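Local coordinates for protein Medium/long-chain acyl-CoA thioesterase YigI (Shewanella oneidensis, PDB 3E8P) that probably hydrolyses medium- and long-chain fatty acyl-CoA thioesters to the free fatty acid and coenzyme A, at residues Val115-Thr129 and Arg143-Gly157. Sequence-based numbering, arbitrary orientation.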
ATOM      1  N   VAL A 115      -6.233  -1.266   1.083  1.00 20.74           N
ATOM      2  CA  VAL A 115      -7.634  -1.136   0.767  1.00 20.25           C
ATOM      3  C   VAL A 115      -7.877   0.268   0.243  1.00 20.53           C
ATOM      4  O   VAL A 115      -7.420   1.254   0.835  1.00 23.30           O
ATOM      5  CB  VAL A 115      -8.509  -1.346   2.010  1.00 22.43           C
ATOM      6  CG1 VAL A 115      -9.968  -1.130   1.655  1.00 19.80           C
ATOM      7  CG2 VAL A 115      -8.293  -2.739   2.567  1.00 24.79           C
ATOM      8  N   ASP A 116      -8.582   0.362  -0.872  1.00 20.15           N
ATOM      9  CA  ASP A 116      -8.924   1.657  -1.452  1.00 21.47           C
ATOM     10  C   ASP A 116     -10.442   1.818  -1.296  1.00 22.43           C
ATOM     11  O   ASP A 116     -11.218   1.056  -1.881  1.00 22.07           O
ATOM     12  CB  ASP A 116      -8.512   1.702  -2.933  1.00 23.77           C
ATOM     13  CG  ASP A 116      -6.996   1.870  -3.119  1.00 27.89           C
ATOM     14  OD1 ASP A 116      -6.456   2.960  -2.815  1.00 29.35           O
ATOM     15  OD2 ASP A 116      -6.342   0.910  -3.568  1.00 31.62           O
ATOM     16  N   TYR A 117     -10.846   2.784  -0.473  1.00 22.14           N
ATOM     17  CA  TYR A 117     -12.256   3.077  -0.219  1.00 22.05           C
ATOM     18  C   TYR A 117     -12.754   4.017  -1.302  1.00 22.02           C
ATOM     19  O   TYR A 117     -12.429   5.197  -1.322  1.00 23.86           O
ATOM     20  CB  TYR A 117     -12.420   3.712   1.170  1.00 22.76           C
ATOM     21  CG  TYR A 117     -12.022   2.775   2.301  1.00 24.53           C
ATOM     22  CD1 TYR A 117     -10.721   2.748   2.798  1.00 22.84           C
ATOM     23  CD2 TYR A 117     -12.938   1.875   2.832  1.00 24.43           C
ATOM     24  CE1 TYR A 117     -10.351   1.839   3.798  1.00 25.21           C
ATOM     25  CE2 TYR A 117     -12.579   0.971   3.817  1.00 25.84           C
ATOM     26  CZ  TYR A 117     -11.291   0.953   4.297  1.00 24.60           C
ATOM     27  OH  TYR A 117     -10.954   0.032   5.259  1.00 25.74           O
ATOM     28  N   LEU A 118     -13.557   3.482  -2.207  1.00 25.49           N
ATOM     29  CA  LEU A 118     -14.058   4.250  -3.344  1.00 25.71           C
ATOM     30  C   LEU A 118     -15.232   5.174  -3.043  1.00 26.31           C
ATOM     31  O   LEU A 118     -15.255   6.313  -3.504  1.00 29.33           O
ATOM     32  CB  LEU A 118     -14.436   3.279  -4.474  1.00 25.08           C
ATOM     33  CG  LEU A 118     -13.361   2.226  -4.762  1.00 25.46           C
ATOM     34  CD1 LEU A 118     -13.900   1.161  -5.691  1.00 26.85           C
ATOM     35  CD2 LEU A 118     -12.135   2.914  -5.358  1.00 27.90           C
ATOM     36  N   ARG A 119     -16.207   4.680  -2.286  1.00 27.47           N
ATOM     37  CA  ARG A 119     -17.397   5.460  -1.941  1.00 28.41           C
ATOM     38  C   ARG A 119     -18.121   4.803  -0.766  1.00 28.87           C
ATOM     39  O   ARG A 119     -17.906   3.630  -0.487  1.00 28.83           O
ATOM     40  CB  ARG A 119     -18.323   5.565  -3.159  1.00 28.43           C
ATOM     41  CG  ARG A 119     -18.687   4.221  -3.791  1.00 28.05           C
ATOM     42  CD  ARG A 119     -19.486   4.431  -5.061  1.00 27.86           C
ATOM     43  NE  ARG A 119     -18.687   5.106  -6.077  1.00 31.28           N
ATOM     44  CZ  ARG A 119     -17.873   4.486  -6.926  1.00 31.48           C
ATOM     45  NH1 ARG A 119     -17.753   3.168  -6.896  1.00 32.91           N
ATOM     46  NH2 ARG A 119     -17.158   5.190  -7.792  1.00 33.96           N
ATOM     47  N   PRO A 120     -19.000   5.551  -0.074  1.00 29.74           N
ATOM     48  CA  PRO A 120     -19.756   5.053   1.082  1.00 30.63           C
ATOM     49  C   PRO A 120     -20.344   3.657   0.949  1.00 30.24           C
ATOM     50  O   PRO A 120     -20.966   3.315  -0.061  1.00 28.33           O
ATOM     51  CB  PRO A 120     -20.836   6.116   1.273  1.00 31.92           C
ATOM     52  CG  PRO A 120     -20.148   7.362   0.810  1.00 32.29           C
ATOM     53  CD  PRO A 120     -19.487   6.884  -0.464  1.00 30.80           C
ATOM     54  N   GLY A 121     -20.156   2.863   1.998  1.00 31.84           N
ATOM     55  CA  GLY A 121     -20.658   1.503   2.002  1.00 33.16           C
ATOM     56  C   GLY A 121     -22.146   1.377   2.271  1.00 34.01           C
ATOM     57  O   GLY A 121     -22.543   0.979   3.360  1.00 35.34           O
ATOM     58  N   ARG A 122     -22.975   1.730   1.296  1.00 33.36           N
ATOM     59  CA  ARG A 122     -24.418   1.599   1.460  1.00 34.03           C
ATOM     60  C   ARG A 122     -24.836   0.333   0.726  1.00 32.47           C
ATOM     61  O   ARG A 122     -24.209  -0.042  -0.263  1.00 32.56           O
ATOM     62  CB  ARG A 122     -25.155   2.804   0.871  1.00 35.98           C
ATOM     63  CG  ARG A 122     -24.750   4.132   1.487  1.00 42.25           C
ATOM     64  CD  ARG A 122     -25.796   5.217   1.249  1.00 46.22           C
ATOM     65  NE  ARG A 122     -25.422   6.474   1.900  1.00 50.88           N
ATOM     66  CZ  ARG A 122     -24.463   7.291   1.467  1.00 51.59           C
ATOM     67  NH1 ARG A 122     -23.776   6.994   0.369  1.00 52.11           N
ATOM     68  NH2 ARG A 122     -24.178   8.397   2.140  1.00 51.49           N
ATOM     69  N   GLY A 123     -25.876  -0.331   1.217  1.00 31.00           N
ATOM     70  CA  GLY A 123     -26.339  -1.552   0.583  1.00 30.15           C
ATOM     71  C   GLY A 123     -27.005  -2.518   1.548  1.00 30.45           C
ATOM     72  O   GLY A 123     -26.901  -2.373   2.767  1.00 30.46           O
ATOM     73  N   GLN A 124     -27.692  -3.514   1.002  1.00 30.91           N
ATOM     74  CA  GLN A 124     -28.384  -4.500   1.820  1.00 32.20           C
ATOM     75  C   GLN A 124     -27.530  -5.743   1.988  1.00 31.70           C
ATOM     76  O   GLN A 124     -27.459  -6.320   3.080  1.00 31.91           O
ATOM     77  CB  GLN A 124     -29.716  -4.874   1.168  1.00 34.50           C
ATOM     78  CG  GLN A 124     -30.645  -3.691   0.955  1.00 39.07           C
ATOM     79  CD  GLN A 124     -31.879  -4.062   0.153  1.00 44.78           C
ATOM     80  OE1 GLN A 124     -32.679  -4.910   0.570  1.00 46.37           O
ATOM     81  NE2 GLN A 124     -32.040  -3.434  -1.010  1.00 44.69           N
ATOM     82  N   ILE A 125     -26.890  -6.147   0.896  1.00 29.33           N
ATOM     83  CA  ILE A 125     -26.023  -7.319   0.879  1.00 30.61           C
ATOM     84  C   ILE A 125     -24.723  -6.968   0.171  1.00 30.34           C
ATOM     85  O   ILE A 125     -24.739  -6.480  -0.958  1.00 30.49           O
ATOM     86  CB  ILE A 125     -26.672  -8.506   0.118  1.00 32.29           C
ATOM     87  CG1 ILE A 125     -27.976  -8.915   0.811  1.00 34.04           C
ATOM     88  CG2 ILE A 125     -25.696  -9.692   0.047  1.00 29.61           C
ATOM     89  CD1 ILE A 125     -28.703 -10.053   0.125  1.00 37.19           C
ATOM     90  N   PHE A 126     -23.601  -7.218   0.834  1.00 28.11           N
ATOM     91  CA  PHE A 126     -22.303  -6.932   0.250  1.00 29.33           C
ATOM     92  C   PHE A 126     -21.639  -8.223  -0.218  1.00 30.13           C
ATOM     93  O   PHE A 126     -21.620  -9.225   0.503  1.00 30.46           O
ATOM     94  CB  PHE A 126     -21.441  -6.194   1.273  1.00 26.38           C
ATOM     95  CG  PHE A 126     -21.969  -4.825   1.617  1.00 26.11           C
ATOM     96  CD1 PHE A 126     -21.773  -3.753   0.753  1.00 24.44           C
ATOM     97  CD2 PHE A 126     -22.712  -4.622   2.770  1.00 23.64           C
ATOM     98  CE1 PHE A 126     -22.311  -2.501   1.028  1.00 25.92           C
ATOM     99  CE2 PHE A 126     -23.256  -3.371   3.056  1.00 27.51           C
ATOM    100  CZ  PHE A 126     -23.056  -2.308   2.183  1.00 26.18           C
ATOM    101  N   THR A 127     -21.099  -8.182  -1.436  1.00 29.10           N
ATOM    102  CA  THR A 127     -20.454  -9.336  -2.043  1.00 29.53           C
ATOM    103  C   THR A 127     -19.015  -9.041  -2.455  1.00 28.51           C
ATOM    104  O   THR A 127     -18.725  -7.981  -3.000  1.00 29.65           O
ATOM    105  CB  THR A 127     -21.248  -9.789  -3.286  1.00 31.65           C
ATOM    106  OG1 THR A 127     -22.612 -10.024  -2.912  1.00 35.57           O
ATOM    107  CG2 THR A 127     -20.652 -11.066  -3.877  1.00 31.36           C
ATOM    108  N   GLY A 128     -18.123  -9.996  -2.207  1.00 28.17           N
ATOM    109  CA  GLY A 128     -16.728  -9.817  -2.554  1.00 26.75           C
ATOM    110  C   GLY A 128     -16.130 -10.931  -3.399  1.00 26.62           C
ATOM    111  O   GLY A 128     -16.398 -12.117  -3.187  1.00 24.95           O
ATOM    112  N   THR A 129     -15.318 -10.539  -4.372  1.00 26.26           N
ATOM    113  CA  THR A 129     -14.643 -11.486  -5.252  1.00 25.08           C
ATOM    114  C   THR A 129     -13.207 -11.020  -5.410  1.00 24.53           C
ATOM    115  O   THR A 129     -12.865  -9.891  -5.045  1.00 23.11           O
ATOM    116  CB  THR A 129     -15.287 -11.540  -6.665  1.00 26.48           C
ATOM    117  OG1 THR A 129     -15.052 -10.298  -7.340  1.00 22.99           O
ATOM    118  CG2 THR A 129     -16.804 -11.794  -6.566  1.00 24.40           C
ATOM    119  N   ARG A 143      -5.962  -9.322  -6.022  1.00 25.94           N
ATOM    120  CA  ARG A 143      -6.779  -8.121  -6.093  1.00 26.71           C
ATOM    121  C   ARG A 143      -8.172  -8.518  -5.595  1.00 26.54           C
ATOM    122  O   ARG A 143      -8.690  -9.573  -5.956  1.00 25.57           O
ATOM    123  CB  ARG A 143      -6.863  -7.595  -7.528  1.00 28.08           C
ATOM    124  CG  ARG A 143      -5.770  -6.596  -7.862  1.00 34.80           C
ATOM    125  CD  ARG A 143      -6.006  -5.890  -9.182  1.00 37.74           C
ATOM    126  NE  ARG A 143      -5.111  -4.742  -9.325  1.00 42.67           N
ATOM    127  CZ  ARG A 143      -5.059  -3.951 -10.394  1.00 44.87           C
ATOM    128  NH1 ARG A 143      -5.856  -4.176 -11.433  1.00 43.19           N
ATOM    129  NH2 ARG A 143      -4.210  -2.933 -10.416  1.00 45.30           N
HETATM  130  N   MSE A 144      -8.772  -7.689  -4.749  1.00 25.41           N
HETATM  131  CA  MSE A 144     -10.094  -7.997  -4.230  1.00 23.83           C
HETATM  132  C   MSE A 144     -11.047  -6.869  -4.562  1.00 25.33           C
HETATM  133  O   MSE A 144     -10.628  -5.749  -4.830  1.00 24.48           O
HETATM  134  CB  MSE A 144     -10.058  -8.193  -2.713  1.00 23.53           C
HETATM  135  CG  MSE A 144      -9.139  -9.298  -2.242  1.00 25.47           C
HETATM  136 SE   MSE A 144      -7.241  -8.779  -2.314  1.00 35.78          SE
HETATM  137  CE  MSE A 144      -7.033  -8.156  -0.517  1.00 29.07           C
ATOM    138  N   GLU A 145     -12.334  -7.165  -4.499  1.00 25.01           N
ATOM    139  CA  GLU A 145     -13.342  -6.178  -4.815  1.00 26.80           C
ATOM    140  C   GLU A 145     -14.610  -6.447  -4.019  1.00 26.03           C
ATOM    141  O   GLU A 145     -15.038  -7.593  -3.876  1.00 24.45           O
ATOM    142  CB  GLU A 145     -13.615  -6.237  -6.324  1.00 29.55           C
ATOM    143  CG  GLU A 145     -14.920  -5.667  -6.786  1.00 34.25           C
ATOM    144  CD  GLU A 145     -16.116  -6.543  -6.447  1.00 37.49           C
ATOM    145  OE1 GLU A 145     -16.047  -7.784  -6.618  1.00 36.38           O
ATOM    146  OE2 GLU A 145     -17.138  -5.973  -6.021  1.00 39.35           O
ATOM    147  N   LEU A 146     -15.194  -5.379  -3.496  1.00 25.23           N
ATOM    148  CA  LEU A 146     -16.430  -5.469  -2.730  1.00 23.92           C
ATOM    149  C   LEU A 146     -17.486  -4.567  -3.384  1.00 22.66           C
ATOM    150  O   LEU A 146     -17.218  -3.401  -3.686  1.00 20.99           O
ATOM    151  CB  LEU A 146     -16.200  -5.013  -1.287  1.00 22.19           C
ATOM    152  CG  LEU A 146     -17.376  -5.255  -0.335  1.00 27.92           C
ATOM    153  CD1 LEU A 146     -17.451  -6.743   0.007  1.00 26.77           C
ATOM    154  CD2 LEU A 146     -17.201  -4.433   0.938  1.00 28.01           C
ATOM    155  N   HIS A 147     -18.674  -5.113  -3.615  1.00 22.37           N
ATOM    156  CA  HIS A 147     -19.773  -4.349  -4.202  1.00 24.35           C
ATOM    157  C   HIS A 147     -21.044  -4.665  -3.416  1.00 24.12           C
ATOM    158  O   HIS A 147     -21.049  -5.592  -2.605  1.00 25.14           O
ATOM    159  CB  HIS A 147     -19.956  -4.699  -5.691  1.00 23.00           C
ATOM    160  CG  HIS A 147     -20.322  -6.129  -5.957  1.00 25.96           C
ATOM    161  ND1 HIS A 147     -19.383  -7.104  -6.230  1.00 28.70           N
ATOM    162  CD2 HIS A 147     -21.529  -6.743  -6.025  1.00 24.93           C
ATOM    163  CE1 HIS A 147     -19.996  -8.254  -6.457  1.00 27.01           C
ATOM    164  NE2 HIS A 147     -21.299  -8.061  -6.338  1.00 26.16           N
ATOM    165  N   ASN A 148     -22.109  -3.891  -3.622  1.00 26.24           N
ATOM    166  CA  ASN A 148     -23.372  -4.147  -2.921  1.00 23.79           C
ATOM    167  C   ASN A 148     -24.315  -4.900  -3.865  1.00 24.82           C
ATOM    168  O   ASN A 148     -23.918  -5.243  -4.983  1.00 23.03           O
ATOM    169  CB  ASN A 148     -24.011  -2.849  -2.418  1.00 22.79           C
ATOM    170  CG  ASN A 148     -24.534  -1.977  -3.535  1.00 22.43           C
ATOM    171  OD1 ASN A 148     -24.617  -2.400  -4.689  1.00 20.37           O
ATOM    172  ND2 ASN A 148     -24.906  -0.747  -3.192  1.00 21.57           N
ATOM    173  N   GLU A 149     -25.554  -5.141  -3.440  1.00 24.80           N
ATOM    174  CA  GLU A 149     -26.487  -5.934  -4.254  1.00 25.50           C
ATOM    175  C   GLU A 149     -26.888  -5.336  -5.606  1.00 26.66           C
ATOM    176  O   GLU A 149     -27.425  -6.044  -6.468  1.00 28.94           O
ATOM    177  CB  GLU A 149     -27.748  -6.301  -3.440  1.00 24.60           C
ATOM    178  CG  GLU A 149     -28.799  -5.198  -3.270  1.00 25.87           C
ATOM    179  CD  GLU A 149     -28.403  -4.103  -2.289  1.00 29.64           C
ATOM    180  OE1 GLU A 149     -27.440  -4.292  -1.509  1.00 31.60           O
ATOM    181  OE2 GLU A 149     -29.070  -3.044  -2.288  1.00 30.99           O
ATOM    182  N   GLN A 150     -26.628  -4.048  -5.793  1.00 24.42           N
ATOM    183  CA  GLN A 150     -26.951  -3.386  -7.047  1.00 24.22           C
ATOM    184  C   GLN A 150     -25.739  -3.422  -7.974  1.00 23.93           C
ATOM    185  O   GLN A 150     -25.817  -2.986  -9.120  1.00 23.08           O
ATOM    186  CB  GLN A 150     -27.363  -1.931  -6.806  1.00 24.92           C
ATOM    187  CG  GLN A 150     -28.456  -1.766  -5.743  1.00 26.42           C
ATOM    188  CD  GLN A 150     -29.069  -0.377  -5.734  1.00 27.79           C
ATOM    189  OE1 GLN A 150     -28.375   0.622  -5.907  1.00 30.39           O
ATOM    190  NE2 GLN A 150     -30.373  -0.309  -5.513  1.00 30.38           N
ATOM    191  N   GLY A 151     -24.623  -3.943  -7.467  1.00 22.67           N
ATOM    192  CA  GLY A 151     -23.406  -4.037  -8.258  1.00 22.82           C
ATOM    193  C   GLY A 151     -22.440  -2.874  -8.059  1.00 23.78           C
ATOM    194  O   GLY A 151     -21.326  -2.892  -8.581  1.00 22.45           O
ATOM    195  N   THR A 152     -22.856  -1.865  -7.299  1.00 22.09           N
ATOM    196  CA  THR A 152     -22.013  -0.694  -7.065  1.00 23.27           C
ATOM    197  C   THR A 152     -20.734  -1.036  -6.298  1.00 23.75           C
ATOM    198  O   THR A 152     -20.806  -1.595  -5.207  1.00 24.26           O
ATOM    199  CB  THR A 152     -22.786   0.367  -6.275  1.00 25.22           C
ATOM    200  OG1 THR A 152     -24.058   0.575  -6.905  1.00 25.34           O
ATOM    201  CG2 THR A 152     -22.005   1.697  -6.240  1.00 24.47           C
ATOM    202  N   HIS A 153     -19.575  -0.694  -6.864  1.00 18.85           N
ATOM    203  CA  HIS A 153     -18.311  -0.980  -6.200  1.00 21.76           C
ATOM    204  C   HIS A 153     -18.132  -0.108  -4.964  1.00 21.17           C
ATOM    205  O   HIS A 153     -18.275   1.113  -5.018  1.00 21.13           O
ATOM    206  CB  HIS A 153     -17.134  -0.788  -7.166  1.00 22.52           C
ATOM    207  CG  HIS A 153     -17.198  -1.673  -8.371  1.00 25.45           C
ATOM    208  ND1 HIS A 153     -17.233  -3.050  -8.282  1.00 29.27           N
ATOM    209  CD2 HIS A 153     -17.236  -1.379  -9.691  1.00 24.13           C
ATOM    210  CE1 HIS A 153     -17.288  -3.565  -9.498  1.00 28.59           C
ATOM    211  NE2 HIS A 153     -17.291  -2.572 -10.369  1.00 29.57           N
ATOM    212  N   ILE A 154     -17.818  -0.757  -3.851  1.00 20.54           N
ATOM    213  CA  ILE A 154     -17.640  -0.078  -2.581  1.00 21.04           C
ATOM    214  C   ILE A 154     -16.172   0.178  -2.307  1.00 21.22           C
ATOM    215  O   ILE A 154     -15.775   1.293  -1.957  1.00 22.39           O
ATOM    216  CB  ILE A 154     -18.230  -0.925  -1.431  1.00 20.54           C
ATOM    217  CG1 ILE A 154     -19.707  -1.189  -1.702  1.00 24.27           C
ATOM    218  CG2 ILE A 154     -18.091  -0.201  -0.118  1.00 22.91           C
ATOM    219  CD1 ILE A 154     -20.542   0.079  -1.865  1.00 21.95           C
ATOM    220  N   ALA A 155     -15.364  -0.859  -2.480  1.00 22.10           N
ATOM    221  CA  ALA A 155     -13.935  -0.751  -2.241  1.00 20.69           C
ATOM    222  C   ALA A 155     -13.171  -1.805  -3.027  1.00 21.40           C
ATOM    223  O   ALA A 155     -13.738  -2.827  -3.411  1.00 19.08           O
ATOM    224  CB  ALA A 155     -13.645  -0.915  -0.756  1.00 19.99           C
ATOM    225  N   PHE A 156     -11.890  -1.529  -3.274  1.00 20.27           N
ATOM    226  CA  PHE A 156     -11.011  -2.459  -3.964  1.00 21.49           C
ATOM    227  C   PHE A 156      -9.895  -2.773  -2.990  1.00 21.50           C
ATOM    228  O   PHE A 156      -9.578  -1.973  -2.113  1.00 21.27           O
ATOM    229  CB  PHE A 156     -10.362  -1.845  -5.211  1.00 21.23           C
ATOM    230  CG  PHE A 156     -11.307  -1.588  -6.346  1.00 21.34           C
ATOM    231  CD1 PHE A 156     -12.486  -2.312  -6.483  1.00 21.78           C
ATOM    232  CD2 PHE A 156     -10.970  -0.665  -7.328  1.00 21.08           C
ATOM    233  CE1 PHE A 156     -13.318  -2.120  -7.592  1.00 21.84           C
ATOM    234  CE2 PHE A 156     -11.780  -0.464  -8.433  1.00 21.26           C
ATOM    235  CZ  PHE A 156     -12.970  -1.200  -8.567  1.00 22.69           C
ATOM    236  N   GLY A 157      -9.284  -3.935  -3.158  1.00 22.30           N
ATOM    237  CA  GLY A 157      -8.181  -4.310  -2.300  1.00 20.98           C
ATOM    238  C   GLY A 157      -7.074  -4.995  -3.089  1.00 20.01           C
ATOM    239  O   GLY A 157      -7.256  -5.381  -4.244  1.00 19.95           O
TER
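Strand 115-117 pairs antiparallel with strand 153-157, and strand 125-129 with strand 143-148, at axis angles of 157° and 156°, and the connection 118-124 that joins the two outer strands arches over the hairpin 143-157 in the antiparallel sheet of a hot-dog fold. It illustrates how a hairpin tip can be held from both flanks. Inside the hairpin, I154 and A155 both face L146, a classic beta bulge. Across the first ladder, L118 lays CD1 over the centre of the F156 ring, 3.6 Å from the centroid, a CH-pi contact; I133 of a second subunit also packs on L118. The R119 chain bends at chi3, bringing NH1 to H153 O at 2.8 Å within its guanidinium plane. Beneath the arch, I154 sets CG2 against G121 CA (3.7 Å) and turns CG1 to the edge of the F126 ring. At the turn, N148 serves both sides: OD1 takes the amides of Q150 and T152 from opposite faces of its plane, the first closing an Asx turn, while ND2 donates to R122 O at 3.1 Å and 167°. With an alanine here, R122 O would probably lose this donor and the amides of Q150 and T152 their shared acceptor, leaving the turn less firmly fixed. On the opposite face from L146 and F126, T129 OG1 donates to E145 OE1 (2.8 Å), while E145 OE2 accepts from H147 ND1; the imidazole lies alongside T127, with T127 O over one face. Beyond N148, E149 folds back, and its OE1 accepts from Q124 N (2.6 Å) and I125 N (3.1 Å), both approaching from one face of the carboxylate.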